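PDB 3HIN: putative 3-hydroxybutyryl-CoA dehydratase from Rhodopseudomonas palustris, which probably acts as a lyase of the enoyl-CoA hydratase/isomerase (crotonase) family, adding water to or removing it from acyl-CoA thioesters. Local coordinates for residues L113-G119 against E134-A140. Residues are numbered along the deposited sequence; the frame is centred on the assembly and turned at random.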
loop_
_atom_site.group_PDB
_atom_site.type_symbol
_atom_site.label_atom_id
_atom_site.label_comp_id
_atom_site.label_asym_id
_atom_site.label_seq_id
_atom_site.Cartn_x
_atom_site.Cartn_y
_atom_site.Cartn_z
ATOM N N LEU A 113 -3.169 -6.100 30.001
ATOM C CA LEU A 113 -2.297 -4.913 30.005
ATOM C C LEU A 113 -2.178 -4.231 31.385
ATOM O O LEU A 113 -3.148 -4.070 32.095
ATOM C CB LEU A 113 -2.747 -3.924 28.939
ATOM C CG LEU A 113 -3.026 -4.539 27.558
ATOM C CD1 LEU A 113 -3.493 -3.407 26.651
ATOM C CD2 LEU A 113 -1.794 -5.200 26.973
ATOM N N LYS A 114 -0.968 -3.890 31.795
ATOM C CA LYS A 114 -0.768 -3.091 33.022
ATOM C C LYS A 114 0.479 -2.264 32.791
ATOM O O LYS A 114 1.240 -2.616 31.918
ATOM C CB LYS A 114 -0.531 -4.016 34.238
ATOM C CG LYS A 114 0.729 -4.911 34.144
ATOM C CD LYS A 114 0.683 -5.955 35.267
ATOM C CE LYS A 114 1.705 -7.042 34.988
ATOM N NZ LYS A 114 1.720 -8.173 36.017
ATOM N N GLY A 115 0.687 -1.198 33.575
ATOM C CA GLY A 115 1.930 -0.427 33.550
ATOM C C GLY A 115 2.250 -0.063 32.107
ATOM O O GLY A 115 1.378 0.202 31.326
ATOM N N ALA A 116 3.512 -0.107 31.747
ATOM C CA ALA A 116 3.931 0.360 30.425
ATOM C C ALA A 116 3.441 -0.530 29.268
ATOM O O ALA A 116 3.541 -1.765 29.315
ATOM C CB ALA A 116 5.486 0.569 30.421
ATOM N N VAL A 117 2.805 0.092 28.266
ATOM C CA VAL A 117 2.404 -0.603 27.008
ATOM C C VAL A 117 2.804 0.352 25.925
ATOM O O VAL A 117 2.000 1.144 25.412
ATOM C CB VAL A 117 0.880 -0.849 26.943
ATOM C CG1 VAL A 117 0.524 -1.589 25.646
ATOM C CG2 VAL A 117 0.324 -1.631 28.310
ATOM N N ILE A 118 4.082 0.377 25.637
ATOM C CA ILE A 118 4.545 1.445 24.806
ATOM C C ILE A 118 5.394 0.937 23.645
ATOM O O ILE A 118 6.116 -0.052 23.807
ATOM C CB ILE A 118 5.280 2.570 25.628
ATOM C CG1 ILE A 118 6.698 2.187 25.970
ATOM C CG2 ILE A 118 4.540 2.940 26.932
ATOM C CD1 ILE A 118 7.275 3.108 27.200
ATOM N N GLY A 119 5.354 1.651 22.498
ATOM C CA GLY A 119 6.245 1.295 21.369
ATOM C C GLY A 119 5.881 -0.103 20.885
ATOM O O GLY A 119 4.690 -0.435 20.761
ATOM N N GLU A 134 -5.785 -3.087 33.056
ATOM C CA GLU A 134 -5.758 -2.599 34.460
ATOM C C GLU A 134 -5.600 -1.073 34.564
ATOM O O GLU A 134 -5.081 -0.458 33.627
ATOM C CB GLU A 134 -4.505 -3.167 35.161
ATOM C CG GLU A 134 -4.774 -4.295 35.983
ATOM C CD GLU A 134 -3.532 -4.973 36.520
ATOM O OE1 GLU A 134 -2.655 -4.363 37.188
ATOM O OE2 GLU A 134 -3.522 -6.181 36.300
ATOM N N ALA A 135 -5.945 -0.463 35.713
ATOM C CA ALA A 135 -5.839 0.988 35.806
ATOM C C ALA A 135 -4.437 1.544 35.487
ATOM O O ALA A 135 -4.327 2.665 34.996
ATOM C CB ALA A 135 -6.270 1.466 37.168
ATOM N N SER A 136 -3.370 0.783 35.780
ATOM C CA SER A 136 -1.989 1.302 35.679
ATOM C C SER A 136 -1.475 1.317 34.218
ATOM O O SER A 136 -0.421 1.904 33.923
ATOM C CB SER A 136 -1.047 0.436 36.521
ATOM O OG SER A 136 -1.046 -0.884 35.934
ATOM N N ALA A 137 -2.216 0.705 33.296
ATOM C CA ALA A 137 -1.698 0.527 31.917
ATOM C C ALA A 137 -1.640 1.912 31.321
ATOM O O ALA A 137 -2.535 2.758 31.582
ATOM C CB ALA A 137 -2.618 -0.407 31.113
ATOM N N TYR A 138 -0.587 2.191 30.564
ATOM C CA TYR A 138 -0.511 3.473 29.858
ATOM C C TYR A 138 0.159 3.263 28.515
ATOM O O TYR A 138 0.998 2.370 28.381
ATOM C CB TYR A 138 0.205 4.555 30.687
ATOM C CG TYR A 138 1.631 4.218 31.072
ATOM C CD1 TYR A 138 2.680 4.630 30.289
ATOM C CD2 TYR A 138 1.927 3.488 32.233
ATOM C CE1 TYR A 138 3.992 4.340 30.621
ATOM C CE2 TYR A 138 3.267 3.204 32.615
ATOM C CZ TYR A 138 4.279 3.638 31.780
ATOM O OH TYR A 138 5.593 3.387 32.058
ATOM N N TYR A 139 -0.229 4.079 27.540
ATOM C CA TYR A 139 0.042 3.835 26.121
ATOM C C TYR A 139 0.812 4.998 25.526
ATOM O O TYR A 139 0.534 6.198 25.859
ATOM C CB TYR A 139 -1.246 3.755 25.341
ATOM C CG TYR A 139 -2.224 2.745 25.876
ATOM C CD1 TYR A 139 -2.017 1.369 25.648
ATOM C CD2 TYR A 139 -3.320 3.144 26.642
ATOM C CE1 TYR A 139 -2.871 0.431 26.146
ATOM C CE2 TYR A 139 -4.231 2.187 27.174
ATOM C CZ TYR A 139 -3.996 0.840 26.888
ATOM O OH TYR A 139 -4.832 -0.126 27.363
ATOM N N ALA A 140 1.800 4.662 24.700
ATOM C CA ALA A 140 2.588 5.672 24.049
ATOM C C ALA A 140 3.378 5.090 22.908
ATOM O O ALA A 140 3.702 3.872 22.896
ATOM C CB ALA A 140 3.557 6.341 25.032
#
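G115 O, V117 N and G119 N of residues 113-119 pair with backbone atoms of 138-140, and these three hydrogen bonds define a short parallel ladder. Y138 is held through both its backbone N, which donates to G115 O at 2.9 Å, and its backbone O, which accepts V117 N. Between them, A116 N is taken by H70 ND1. At the far end G119, the N-cap residue of helix 120-127, donates its backbone N to A140 O at 2.8 Å. G115 O also receives a CA-H...O contact from A137 CA (3.1 Å).

E134 N to L113 O, at 3.0 Å, belongs to the pairing of 109-113 with 130-134 in the six-stranded sheet. From there one chain passes through a loop and the other through the type I turn 134-137 into the small parallel sheet. At this step G115 N turns to a side chain, S136 OG, at 2.9 Å. With chi1 at 64°, S136 holds this hydroxyl between its own backbone N and carbonyl carbon, facing the glycine. K114 and E134 run side by side, yet their charged atoms stay 5.6 Å apart (NZ to OE2); NZ is bound by G66 O and OE2 by A197 N.

A116 CA sits over one face of the Y138 ring, a CH-pi contact 3.8 Å from the centroid. On the other side of the sheet V117 flanks Y139, whose ring stacks on F187. S136 OG thus satisfies G115 N between the sheets, while G119 ties strand 138-140 to the start of helix 120-127, which, as in other crotonases, probably contributes to the oxyanion hole.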